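Hypothetical 30.2 KD protein c25g10.02 IN chromosome I (Schizosaccharomyces pombe, PDB 1KCF) resolves four-way Holliday junctions in mitochondria, cutting them endonucleolytically at the point of strand exchange, and appears important for maintaining mitochondrial DNA. Local coordinates at residues M116-Y121 / M137-L142; E87-S92 / T132-M137; F52-A57 / N79-Q84; H68-E73 / D230-A235. All blocks are in the same frame, centred on the assembly; numbering follows the deposited sequence.

Contact 1 of 4, residues M116-Y121 / M137-L142; sequences MERQRY and MLESML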
loop_
_atom_site.group_PDB
_atom_site.type_symbol
_atom_site.label_atom_id
_atom_site.label_comp_id
_atom_site.label_asym_id
_atom_site.label_seq_id
_atom_site.Cartn_x
_atom_site.Cartn_y
_atom_site.Cartn_z
ATOM N N MET A 116 4.954 3.439 -13.002
ATOM C CA MET A 116 4.746 4.144 -11.751
ATOM C C MET A 116 6.041 4.676 -11.156
ATOM O O MET A 116 7.045 3.973 -11.057
ATOM C CB MET A 116 4.052 3.217 -10.756
ATOM C CG MET A 116 3.218 3.923 -9.701
ATOM S SD MET A 116 2.370 2.723 -8.643
ATOM C CE MET A 116 0.966 2.314 -9.675
ATOM N N GLU A 117 6.001 5.939 -10.762
ATOM C CA GLU A 117 7.142 6.598 -10.164
ATOM C C GLU A 117 6.565 7.596 -9.177
ATOM O O GLU A 117 5.469 8.103 -9.382
ATOM C CB GLU A 117 7.939 7.303 -11.259
ATOM C CG GLU A 117 9.243 7.907 -10.834
ATOM C CD GLU A 117 10.123 8.242 -12.027
ATOM O OE1 GLU A 117 10.672 9.362 -12.062
ATOM O OE2 GLU A 117 10.270 7.386 -12.928
ATOM N N ARG A 118 7.272 7.855 -8.089
ATOM C CA ARG A 118 6.782 8.819 -7.110
ATOM C C ARG A 118 7.044 10.214 -7.648
ATOM O O ARG A 118 8.063 10.456 -8.294
ATOM C CB ARG A 118 7.508 8.667 -5.771
ATOM C CG ARG A 118 7.112 7.460 -4.947
ATOM C CD ARG A 118 7.940 7.405 -3.665
ATOM N NE ARG A 118 7.544 6.301 -2.795
ATOM C CZ ARG A 118 7.691 5.014 -3.095
ATOM N NH1 ARG A 118 8.234 4.655 -4.253
ATOM N NH2 ARG A 118 7.284 4.086 -2.239
ATOM N N GLN A 119 6.124 11.132 -7.390
ATOM C CA GLN A 119 6.310 12.499 -7.841
ATOM C C GLN A 119 7.508 13.059 -7.076
ATOM O O GLN A 119 7.890 12.526 -6.032
ATOM C CB GLN A 119 5.063 13.336 -7.541
ATOM C CG GLN A 119 5.207 14.800 -7.917
ATOM C CD GLN A 119 5.298 15.017 -9.416
ATOM O OE1 GLN A 119 4.309 14.868 -10.134
ATOM N NE2 GLN A 119 6.489 15.364 -9.897
ATOM N N ARG A 120 8.120 14.110 -7.609
ATOM C CA ARG A 120 9.254 14.727 -6.933
ATOM C C ARG A 120 8.718 15.465 -5.707
ATOM O O ARG A 120 7.731 16.187 -5.798
ATOM C CB ARG A 120 9.950 15.705 -7.866
ATOM N N TYR A 121 9.354 15.274 -4.559
ATOM C CA TYR A 121 8.913 15.958 -3.346
ATOM C C TYR A 121 9.157 17.471 -3.425
ATOM O O TYR A 121 10.160 17.919 -3.982
ATOM C CB TYR A 121 9.647 15.413 -2.117
ATOM C CG TYR A 121 9.341 16.183 -0.849
ATOM C CD1 TYR A 121 8.130 16.005 -0.174
ATOM C CD2 TYR A 121 10.249 17.113 -0.337
ATOM C CE1 TYR A 121 7.834 16.736 0.979
ATOM C CE2 TYR A 121 9.964 17.850 0.814
ATOM C CZ TYR A 121 8.756 17.658 1.468
ATOM O OH TYR A 121 8.471 18.375 2.608
ATOM N N MET A 137 1.622 4.726 0.677
ATOM C CA MET A 137 0.343 4.062 0.839
ATOM C C MET A 137 -0.381 3.928 -0.496
ATOM O O MET A 137 -0.910 2.866 -0.816
ATOM C CB MET A 137 -0.527 4.846 1.822
ATOM C CG MET A 137 -1.564 4.001 2.522
ATOM S SD MET A 137 -2.557 4.937 3.685
ATOM C CE MET A 137 -1.284 5.474 4.838
ATOM N N LEU A 138 -0.404 5.016 -1.260
ATOM C CA LEU A 138 -1.055 5.045 -2.563
ATOM C C LEU A 138 -0.421 4.003 -3.477
ATOM O O LEU A 138 -1.107 3.173 -4.069
ATOM C CB LEU A 138 -0.903 6.429 -3.195
ATOM C CG LEU A 138 -2.143 7.040 -3.850
ATOM C CD1 LEU A 138 -1.716 8.222 -4.711
ATOM C CD2 LEU A 138 -2.857 6.003 -4.702
ATOM N N GLU A 139 0.899 4.056 -3.580
ATOM C CA GLU A 139 1.643 3.119 -4.405
ATOM C C GLU A 139 1.344 1.680 -3.996
ATOM O O GLU A 139 1.021 0.840 -4.837
ATOM C CB GLU A 139 3.144 3.391 -4.272
ATOM C CG GLU A 139 4.039 2.329 -4.885
ATOM C CD GLU A 139 5.515 2.660 -4.747
ATOM O OE1 GLU A 139 5.997 3.540 -5.490
ATOM O OE2 GLU A 139 6.194 2.050 -3.893
ATOM N N SER A 140 1.456 1.407 -2.700
ATOM C CA SER A 140 1.219 0.074 -2.160
ATOM C C SER A 140 -0.162 -0.478 -2.481
ATOM O O SER A 140 -0.294 -1.633 -2.878
ATOM C CB SER A 140 1.411 0.070 -0.645
ATOM O OG SER A 140 2.761 0.296 -0.308
ATOM N N MET A 141 -1.186 0.347 -2.295
ATOM C CA MET A 141 -2.552 -0.080 -2.556
ATOM C C MET A 141 -2.804 -0.339 -4.040
ATOM O O MET A 141 -3.441 -1.332 -4.400
ATOM C CB MET A 141 -3.539 0.957 -2.008
ATOM C CG MET A 141 -3.436 1.129 -0.492
ATOM S SD MET A 141 -4.714 2.180 0.229
ATOM C CE MET A 141 -4.647 1.673 1.949
ATOM N N LEU A 142 -2.299 0.547 -4.896
ATOM C CA LEU A 142 -2.464 0.393 -6.336
ATOM C C LEU A 142 -1.841 -0.918 -6.800
ATOM O O LEU A 142 -2.393 -1.603 -7.659
ATOM C CB LEU A 142 -1.823 1.570 -7.081
ATOM C CG LEU A 142 -2.547 2.916 -6.970
ATOM C CD1 LEU A 142 -1.783 3.963 -7.758
ATOM C CD2 LEU A 142 -3.973 2.789 -7.501
HETATM O O HOH W 1 6.308 2.581 -8.049
#
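Arg118, the last residue of strand 113-118, meets Glu139 of helix 128-151 through a salt bridge made over a face rather than edge to edge. With CG anti to the carbonyl carbon (chi1 -74°) and the chain extended from CG to NE, the arginine reaches across the glutamate nearly perpendicular to it. Beyond CB, CG passes 4.1 Å from Glu139 OE1; NE packs against the side chain of Val135; CZ lies 3.3 Å from Glu139 OE1, beneath that oxygen. At the tip, NH1 reaches Glu139 OE1 at 2.8 Å, and NH2 gives Glu139 OE2 a weak, strongly bent hydrogen bond at the same length. The guanidinium and carboxylate planes stand 85° apart, so the usual flat, two-pronged pairing is absent. NH2 also bonds to Asn136 OD1. A water lies 2.8 Å from Glu139 OE1 and within weak reach of Met116 O. A leucine in place of Arg118 would probably leave the buried Glu139 carboxylate without its countercharge. Deeper in, Met116 bends at chi3 to set CE 3.7 Å from Leu142 CD1, while its SD rests by Glu139 CG. Residues 116-118 and 137-142 run almost antiparallel (164°), as expected in the beta-alpha-beta crossover that leads from strand 113-118 through helix 128-151 to the parallel strand 162-165 of this RNase H-like fold.

Contact 2 of 4, residues E87-S92 / T132-M137; sequences EDFQPS and TLRVNM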
loop_
_atom_site.group_PDB
_atom_site.type_symbol
_atom_site.label_atom_id
_atom_site.label_comp_id
_atom_site.label_asym_id
_atom_site.label_seq_id
_atom_site.Cartn_x
_atom_site.Cartn_y
_atom_site.Cartn_z
ATOM N N GLU A 87 -10.346 14.689 1.598
ATOM C CA GLU A 87 -9.026 14.523 2.187
ATOM C C GLU A 87 -9.114 13.824 3.537
ATOM O O GLU A 87 -9.769 14.305 4.459
ATOM C CB GLU A 87 -8.337 15.884 2.344
ATOM C CG GLU A 87 -6.819 15.797 2.442
ATOM C CD GLU A 87 -6.146 17.158 2.399
ATOM O OE1 GLU A 87 -6.615 18.036 1.644
ATOM O OE2 GLU A 87 -5.134 17.347 3.108
ATOM N N ASP A 88 -8.454 12.675 3.633
ATOM C CA ASP A 88 -8.423 11.874 4.852
ATOM C C ASP A 88 -7.394 10.785 4.589
ATOM O O ASP A 88 -7.602 9.919 3.739
ATOM C CB ASP A 88 -9.788 11.237 5.116
ATOM C CG ASP A 88 -9.839 10.495 6.440
ATOM O OD1 ASP A 88 -8.790 9.983 6.885
ATOM O OD2 ASP A 88 -10.934 10.411 7.034
ATOM N N PHE A 89 -6.287 10.824 5.317
ATOM C CA PHE A 89 -5.232 9.851 5.111
ATOM C C PHE A 89 -5.309 8.632 6.018
ATOM O O PHE A 89 -4.291 8.035 6.375
ATOM C CB PHE A 89 -3.879 10.548 5.234
ATOM C CG PHE A 89 -3.777 11.792 4.394
ATOM C CD1 PHE A 89 -3.883 13.050 4.973
ATOM C CD2 PHE A 89 -3.622 11.700 3.015
ATOM C CE1 PHE A 89 -3.838 14.200 4.196
ATOM C CE2 PHE A 89 -3.576 12.846 2.226
ATOM C CZ PHE A 89 -3.684 14.100 2.819
ATOM N N GLN A 90 -6.533 8.264 6.381
ATOM C CA GLN A 90 -6.770 7.093 7.211
ATOM C C GLN A 90 -6.758 5.892 6.260
ATOM O O GLN A 90 -7.320 5.957 5.168
ATOM C CB GLN A 90 -8.121 7.209 7.905
ATOM N N PRO A 91 -6.116 4.783 6.665
ATOM C CA PRO A 91 -6.021 3.562 5.858
ATOM C C PRO A 91 -7.279 3.220 5.061
ATOM O O PRO A 91 -7.192 2.805 3.904
ATOM C CB PRO A 91 -5.679 2.500 6.896
ATOM C CG PRO A 91 -4.796 3.256 7.835
ATOM C CD PRO A 91 -5.545 4.564 8.007
ATOM N N SER A 92 -8.444 3.402 5.673
ATOM C CA SER A 92 -9.708 3.106 5.008
ATOM C C SER A 92 -10.061 4.149 3.951
ATOM O O SER A 92 -10.700 3.837 2.944
ATOM C CB SER A 92 -10.827 3.016 6.038
ATOM N N THR A 132 5.715 11.097 2.649
ATOM C CA THR A 132 6.252 9.746 2.589
ATOM C C THR A 132 5.167 8.704 2.835
ATOM O O THR A 132 5.082 7.712 2.116
ATOM C CB THR A 132 7.374 9.558 3.626
ATOM O OG1 THR A 132 8.507 10.344 3.242
ATOM C CG2 THR A 132 7.790 8.096 3.722
ATOM N N LEU A 133 4.338 8.939 3.847
ATOM C CA LEU A 133 3.262 8.012 4.183
ATOM C C LEU A 133 2.158 7.989 3.129
ATOM O O LEU A 133 1.684 6.919 2.741
ATOM C CB LEU A 133 2.674 8.367 5.554
ATOM C CG LEU A 133 3.549 8.005 6.763
ATOM C CD1 LEU A 133 2.994 8.646 8.031
ATOM C CD2 LEU A 133 3.613 6.483 6.908
ATOM N N ARG A 134 1.752 9.167 2.667
ATOM C CA ARG A 134 0.702 9.274 1.661
ATOM C C ARG A 134 1.065 8.573 0.355
ATOM O O ARG A 134 0.299 7.756 -0.141
ATOM C CB ARG A 134 0.399 10.740 1.351
ATOM C CG ARG A 134 -0.030 11.573 2.535
ATOM C CD ARG A 134 -0.179 13.030 2.112
ATOM N NE ARG A 134 -0.401 13.919 3.248
ATOM C CZ ARG A 134 -0.615 15.227 3.142
ATOM N NH1 ARG A 134 -0.637 15.800 1.945
ATOM N NH2 ARG A 134 -0.804 15.962 4.229
ATOM N N VAL A 135 2.228 8.897 -0.203
ATOM C CA VAL A 135 2.645 8.298 -1.466
ATOM C C VAL A 135 3.007 6.821 -1.359
ATOM O O VAL A 135 2.801 6.065 -2.308
ATOM C CB VAL A 135 3.841 9.058 -2.095
ATOM C CG1 VAL A 135 3.428 10.482 -2.421
ATOM C CG2 VAL A 135 5.035 9.052 -1.141
ATOM N N ASN A 136 3.554 6.408 -0.220
ATOM C CA ASN A 136 3.908 5.003 -0.052
ATOM C C ASN A 136 2.628 4.174 0.010
ATOM O O ASN A 136 2.556 3.069 -0.531
ATOM C CB ASN A 136 4.716 4.790 1.235
ATOM C CG ASN A 136 6.092 5.428 1.175
ATOM O OD1 ASN A 136 6.567 5.813 0.104
ATOM N ND2 ASN A 136 6.748 5.530 2.327
ATOM N N MET A 137 1.622 4.726 0.677
ATOM C CA MET A 137 0.343 4.062 0.839
ATOM C C MET A 137 -0.381 3.928 -0.496
ATOM O O MET A 137 -0.910 2.866 -0.816
ATOM C CB MET A 137 -0.527 4.846 1.822
ATOM C CG MET A 137 -1.564 4.001 2.522
ATOM S SD MET A 137 -2.557 4.937 3.685
ATOM C CE MET A 137 -1.284 5.474 4.838
#
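A cation-pi stack between Phe89 and Arg134 ties the loop leading into helix 91-109 to helix 128-151, on the face of the RNase H-like domain that meets the second subunit. The Arg134 guanidinium lies flat on one face of the Phe89 ring, with centres 3.9 Å apart and planes only 8° from parallel. The overlap is displaced: Phe89 CZ sits over the centre of the guanidinium, 3.3 Å from Arg134 CZ, whereas Arg134 NE lies above the ring toward its rim. The aliphatic part of the arginine follows the same face, and CD makes a CH-pi contact 3.9 Å from the Phe89 centroid. This long overlap comes from an arginine extended from CG to NE, leaving the helix with CG beside the backbone N (chi1 -58°). Glu87 OE2 is 4.7 Å from Arg134 NH2, too far for a salt bridge, though its opposite charge may still steady the guanidinium. Ile49 touches both members of the stack.

One helical turn on, Met137 covers the start of helix 91-109. Its SD lies 4.3 Å from Pro91 CA, and its CE approaches Phe89 O. In the second subunit, Tyr143 packs on Pro91 and Ser140 on Met137, so this corner of the domain continues into the dimer interface. Just before the helix, Gln90 occupies the N-cap position, and an Asx turn shapes the approach to it: Gln90 N donates to Asp88 OD1 at 2.9 Å, on the anti side and 26° out of the carboxylate plane.

Contact 3 of 4, residues F52-A57 / N79-Q84; sequences FSYCFA and NGLDIQ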
loop_
_atom_site.group_PDB
_atom_site.type_symbol
_atom_site.label_atom_id
_atom_site.label_comp_id
_atom_site.label_asym_id
_atom_site.label_seq_id
_atom_site.Cartn_x
_atom_site.Cartn_y
_atom_site.Cartn_z
ATOM N N PHE A 52 -1.264 14.659 -8.639
ATOM C CA PHE A 52 -1.192 13.383 -9.336
ATOM C C PHE A 52 -1.008 13.742 -10.802
ATOM O O PHE A 52 -1.758 14.548 -11.346
ATOM C CB PHE A 52 -2.502 12.611 -9.147
ATOM C CG PHE A 52 -2.536 11.276 -9.843
ATOM C CD1 PHE A 52 -1.964 10.154 -9.254
ATOM C CD2 PHE A 52 -3.150 11.141 -11.082
ATOM C CE1 PHE A 52 -2.006 8.912 -9.892
ATOM C CE2 PHE A 52 -3.197 9.909 -11.729
ATOM C CZ PHE A 52 -2.627 8.791 -11.133
ATOM N N SER A 53 -0.002 13.168 -11.443
ATOM C CA SER A 53 0.226 13.464 -12.847
ATOM C C SER A 53 0.302 12.176 -13.656
ATOM O O SER A 53 0.767 11.155 -13.160
ATOM C CB SER A 53 1.517 14.262 -13.022
ATOM O OG SER A 53 1.698 14.627 -14.379
ATOM N N TYR A 54 -0.163 12.230 -14.898
ATOM C CA TYR A 54 -0.137 11.058 -15.764
ATOM C C TYR A 54 0.022 11.475 -17.219
ATOM O O TYR A 54 -0.360 12.580 -17.608
ATOM C CB TYR A 54 -1.430 10.250 -15.593
ATOM C CG TYR A 54 -2.662 10.931 -16.146
ATOM C CD1 TYR A 54 -2.972 10.859 -17.504
ATOM C CD2 TYR A 54 -3.512 11.666 -15.315
ATOM C CE1 TYR A 54 -4.090 11.501 -18.027
ATOM C CE2 TYR A 54 -4.633 12.314 -15.826
ATOM C CZ TYR A 54 -4.918 12.226 -17.185
ATOM O OH TYR A 54 -6.027 12.859 -17.709
ATOM N N CYS A 55 0.609 10.587 -18.011
ATOM C CA CYS A 55 0.808 10.822 -19.436
ATOM C C CYS A 55 0.519 9.489 -20.120
ATOM O O CYS A 55 1.167 8.481 -19.831
ATOM C CB CYS A 55 2.249 11.265 -19.718
ATOM S SG CYS A 55 2.563 11.831 -21.433
ATOM N N PHE A 56 -0.471 9.480 -21.002
ATOM C CA PHE A 56 -0.849 8.264 -21.716
ATOM C C PHE A 56 -0.369 8.443 -23.152
ATOM O O PHE A 56 -0.802 9.362 -23.847
ATOM C CB PHE A 56 -2.373 8.088 -21.650
ATOM C CG PHE A 56 -2.873 6.791 -22.231
ATOM C CD1 PHE A 56 -2.310 5.577 -21.857
ATOM C CD2 PHE A 56 -3.933 6.785 -23.136
ATOM C CE1 PHE A 56 -2.789 4.374 -22.372
ATOM C CE2 PHE A 56 -4.421 5.586 -23.658
ATOM C CZ PHE A 56 -3.844 4.377 -23.272
ATOM N N ALA A 57 0.536 7.571 -23.589
ATOM C CA ALA A 57 1.097 7.680 -24.929
ATOM C C ALA A 57 1.376 6.349 -25.620
ATOM O O ALA A 57 1.275 5.285 -25.015
ATOM C CB ALA A 57 2.374 8.492 -24.865
ATOM N N ASN A 79 -11.577 17.479 -10.195
ATOM C CA ASN A 79 -10.515 17.181 -11.146
ATOM C C ASN A 79 -11.029 16.482 -12.395
ATOM O O ASN A 79 -12.155 15.992 -12.424
ATOM C CB ASN A 79 -9.460 16.314 -10.463
ATOM C CG ASN A 79 -10.055 15.063 -9.849
ATOM O OD1 ASN A 79 -10.380 14.107 -10.551
ATOM N ND2 ASN A 79 -10.217 15.072 -8.532
ATOM N N GLY A 80 -10.185 16.432 -13.421
ATOM C CA GLY A 80 -10.560 15.800 -14.672
ATOM C C GLY A 80 -10.791 14.302 -14.608
ATOM O O GLY A 80 -11.397 13.736 -15.514
ATOM N N LEU A 81 -10.312 13.652 -13.551
ATOM C CA LEU A 81 -10.497 12.211 -13.417
ATOM C C LEU A 81 -11.845 11.871 -12.793
ATOM O O LEU A 81 -12.165 10.702 -12.577
ATOM C CB LEU A 81 -9.366 11.600 -12.582
ATOM C CG LEU A 81 -8.000 11.565 -13.279
ATOM C CD1 LEU A 81 -6.938 11.016 -12.336
ATOM C CD2 LEU A 81 -8.098 10.707 -14.535
ATOM N N ASP A 82 -12.631 12.903 -12.504
ATOM C CA ASP A 82 -13.951 12.718 -11.912
ATOM C C ASP A 82 -13.879 11.877 -10.643
ATOM O O ASP A 82 -14.641 10.928 -10.470
ATOM C CB ASP A 82 -14.886 12.063 -12.928
ATOM N N ILE A 83 -12.959 12.233 -9.755
ATOM C CA ILE A 83 -12.789 11.512 -8.503
ATOM C C ILE A 83 -13.251 12.370 -7.332
ATOM O O ILE A 83 -12.688 13.430 -7.056
ATOM C CB ILE A 83 -11.310 11.095 -8.307
ATOM C CG1 ILE A 83 -10.946 10.025 -9.338
ATOM C CG2 ILE A 83 -11.080 10.574 -6.894
ATOM C CD1 ILE A 83 -9.502 9.606 -9.313
ATOM N N GLN A 84 -14.297 11.908 -6.658
ATOM C CA GLN A 84 -14.847 12.617 -5.515
ATOM C C GLN A 84 -14.285 11.966 -4.266
ATOM O O GLN A 84 -14.700 10.875 -3.883
ATOM C CB GLN A 84 -16.365 12.528 -5.525
#
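Leu81 carries this contact, reaching from the loop between strand 65-73 and helix 91-109 onto Phe52 and Tyr54 of strand 52-59, on one side of the mixed sheet of the RNase H-like fold. Across the two segments the interaction is wholly apolar, and Leu81 divides it between its two methyls. Leu81 CD1 lies 3.9 Å from Phe52 CE2 and nearly as close to Phe52 CD2; Leu81 CD2 lies 4.0 Å from Tyr54 CE2. Phe52 lies roughly perpendicular to the leucine, whereas Tyr54 and Leu81 lie alongside, pointing opposite ways. Two residues apart on the strand, both aromatic side chains set out toward the loop. Tyr54 holds its CG between the backbone N and the carbonyl carbon (chi1 70°), the crowded position, which carries CE2 to the leucine. Leu101 of helix 91-109 also packs on Phe52 and Leu81, so the leucine is buried between sheet and helix.

No hydrogen bond joins the two segments; within the loop, Asn79 to Asp82 form a type I beta turn, closed by Asp82 N to Asn79 O at 3.1 Å. Outside the segments, Glu73 OE2 accepts from Gly80 N, fastening the turn to the end of the neighbouring strand. The Asn79 amide spans the bend from within: OD1 takes a weak bond from Leu81 N and a straighter one from Ile83 N at 3.3 Å, that donor tilted 28° from the carbonyl plane, while Asn79 ND2 is hydrogen-bonded to Glu77 O and also gives a weak bond to Ile83 O at 3.3 Å.

Contact 4 of 4, residues H68-E73 / D230-A235; sequences HNWSVE and DSALIA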
loop_
_atom_site.group_PDB
_atom_site.type_symbol
_atom_site.label_atom_id
_atom_site.label_comp_id
_atom_site.label_asym_id
_atom_site.label_seq_id
_atom_site.Cartn_x
_atom_site.Cartn_y
_atom_site.Cartn_z
ATOM N N HIS A 68 -1.605 10.826 -26.037
ATOM C CA HIS A 68 -3.055 10.747 -26.192
ATOM C C HIS A 68 -3.755 11.587 -25.125
ATOM O O HIS A 68 -4.705 12.324 -25.406
ATOM C CB HIS A 68 -3.522 9.296 -26.061
ATOM C CG HIS A 68 -2.800 8.341 -26.958
ATOM N ND1 HIS A 68 -2.786 8.472 -28.328
ATOM C CD2 HIS A 68 -2.082 7.227 -26.677
ATOM C CE1 HIS A 68 -2.090 7.480 -28.856
ATOM N NE2 HIS A 68 -1.652 6.711 -27.876
ATOM N N ASN A 69 -3.291 11.452 -23.890
ATOM C CA ASN A 69 -3.859 12.190 -22.774
ATOM C C ASN A 69 -2.720 12.600 -21.869
ATOM O O ASN A 69 -1.738 11.869 -21.724
ATOM C CB ASN A 69 -4.861 11.333 -22.012
ATOM C CG ASN A 69 -6.020 10.899 -22.878
ATOM O OD1 ASN A 69 -5.944 9.889 -23.574
ATOM N ND2 ASN A 69 -7.100 11.675 -22.854
ATOM N N TRP A 70 -2.861 13.759 -21.243
ATOM C CA TRP A 70 -1.793 14.282 -20.414
ATOM C C TRP A 70 -2.369 15.295 -19.443
ATOM O O TRP A 70 -3.025 16.251 -19.862
ATOM C CB TRP A 70 -0.781 14.933 -21.354
ATOM C CG TRP A 70 0.497 15.355 -20.763
ATOM C CD1 TRP A 70 1.065 14.897 -19.614
ATOM C CD2 TRP A 70 1.429 16.276 -21.336
ATOM N NE1 TRP A 70 2.297 15.472 -19.437
ATOM C CE2 TRP A 70 2.546 16.324 -20.479
ATOM C CE3 TRP A 70 1.427 17.065 -22.495
ATOM C CZ2 TRP A 70 3.658 17.130 -20.738
ATOM C CZ3 TRP A 70 2.536 17.869 -22.758
ATOM C CH2 TRP A 70 3.636 17.894 -21.881
ATOM N N SER A 71 -2.130 15.096 -18.150
ATOM C CA SER A 71 -2.670 16.017 -17.160
ATOM C C SER A 71 -2.110 15.842 -15.749
ATOM O O SER A 71 -1.473 14.831 -15.428
ATOM C CB SER A 71 -4.199 15.868 -17.119
ATOM O OG SER A 71 -4.799 16.814 -16.255
ATOM N N VAL A 72 -2.352 16.854 -14.920
ATOM C CA VAL A 72 -1.943 16.861 -13.520
ATOM C C VAL A 72 -3.209 17.210 -12.749
ATOM O O VAL A 72 -3.868 18.207 -13.042
ATOM C CB VAL A 72 -0.857 17.913 -13.241
ATOM C CG1 VAL A 72 -0.652 18.061 -11.750
ATOM C CG2 VAL A 72 0.446 17.489 -13.893
ATOM N N GLU A 73 -3.547 16.389 -11.763
ATOM C CA GLU A 73 -4.770 16.595 -11.007
ATOM C C GLU A 73 -4.567 16.670 -9.504
ATOM O O GLU A 73 -3.601 16.143 -8.966
ATOM C CB GLU A 73 -5.746 15.456 -11.310
ATOM C CG GLU A 73 -5.936 15.178 -12.790
ATOM C CD GLU A 73 -6.733 16.256 -13.487
ATOM O OE1 GLU A 73 -6.819 16.218 -14.734
ATOM O OE2 GLU A 73 -7.281 17.133 -12.788
ATOM N N ASP A 230 7.082 16.184 -15.920
ATOM C CA ASP A 230 7.609 15.034 -15.202
ATOM C C ASP A 230 7.031 13.719 -15.731
ATOM O O ASP A 230 7.781 12.808 -16.083
ATOM C CB ASP A 230 7.317 15.163 -13.710
ATOM C CG ASP A 230 8.387 14.518 -12.857
ATOM O OD1 ASP A 230 9.530 15.026 -12.880
ATOM O OD2 ASP A 230 8.093 13.508 -12.179
ATOM N N SER A 231 5.705 13.612 -15.796
ATOM C CA SER A 231 5.099 12.379 -16.288
ATOM C C SER A 231 5.402 12.143 -17.766
ATOM O O SER A 231 5.525 10.998 -18.204
ATOM C CB SER A 231 3.577 12.376 -16.053
ATOM O OG SER A 231 2.925 13.408 -16.774
ATOM N N ALA A 232 5.526 13.219 -18.539
ATOM C CA ALA A 232 5.822 13.082 -19.961
ATOM C C ALA A 232 7.234 12.520 -20.151
ATOM O O ALA A 232 7.478 11.732 -21.061
ATOM C CB ALA A 232 5.689 14.433 -20.662
ATOM N N LEU A 233 8.164 12.925 -19.290
ATOM C CA LEU A 233 9.541 12.436 -19.380
ATOM C C LEU A 233 9.627 10.987 -18.930
ATOM O O LEU A 233 10.508 10.243 -19.368
ATOM C CB LEU A 233 10.481 13.295 -18.532
ATOM C CG LEU A 233 10.749 14.715 -19.031
ATOM C CD1 LEU A 233 11.421 15.514 -17.937
ATOM C CD2 LEU A 233 11.618 14.666 -20.282
ATOM N N ILE A 234 8.715 10.586 -18.052
ATOM C CA ILE A 234 8.689 9.210 -17.575
ATOM C C ILE A 234 8.264 8.294 -18.721
ATOM O O ILE A 234 8.983 7.362 -19.080
ATOM C CB ILE A 234 7.703 9.048 -16.393
ATOM C CG1 ILE A 234 8.279 9.707 -15.135
ATOM C CG2 ILE A 234 7.422 7.576 -16.138
ATOM C CD1 ILE A 234 7.326 9.691 -13.943
ATOM N N ALA A 235 7.097 8.577 -19.296
ATOM C CA ALA A 235 6.559 7.782 -20.398
ATOM C C ALA A 235 7.473 7.769 -21.617
ATOM O O ALA A 235 7.871 6.702 -22.085
ATOM C CB ALA A 235 5.186 8.306 -20.799
#
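Trp70 of strand 65-73 meets Ser231 and Ala232 of helix 224-253, joining the antiparallel part of the RNase H-like sheet to the helix that bears the magnesium-binding Asp230. The indole is carried to the helix by its first torsion, CG lying anti to the backbone N (chi1 -171°), although the bond from CA to CB does not itself aim that way. Its two rings then have different neighbours. On the pyrrole side, Ser231 OG lies at the ring edge and in its plane, 3.4 Å from Trp70 NE1. The indole N-H is bonded to Met228 O, one turn earlier in the same helix, and Ser231 OG has its own bonds to Ser53 OG and Met228 O. On the benzene side, Ala232 CB approaches Trp70 CZ2 obliquely at 3.4 Å, with CE2 of the same ring at 3.7 Å. Trp215 stacks on the indole and Val195 packs against it, so the ring is enclosed by several helical elements. A serine in place of Trp70 would probably open a gap beside Ala232 CB and leave Met228 O without its indole donor.

Next to Ser231, Asp230 points its end away from the strand; its OD1 receives Arg191 NH1 in a salt bridge and a hydrogen bond from Tyr172 OH. On the strand, Ser71 faces away from the helix and bonds within its own strand, Ser71 OG donating at 2.6 Å to Glu73 OE1 from above the carboxylate plane, 54° out of it.

Overall arrangement
All four contacts lie in the RNase H-like catalytic domain; contacts 1, 3 and 4 reach its one mixed sheet. Contacts 1 and 2 share Met137 and helix 128-151, their centres 10 Å apart, and both touch the second subunit. Contacts 3 and 4 are centred 9 Å apart on neighbouring strands 52-59 and 65-73, whereas contacts 2 and 4 are 23 Å apart and do not touch. Along the chain, contacts 1 and 2 alternate their segments, as do 3 and 4; contact 3 closes before contacts 1 and 2 open, and these nest inside the loop contact 4 closes. Helix 224-253 returns late in the chain, bringing Asp230 to the sheet that carries Asp46, its fellow magnesium ligand.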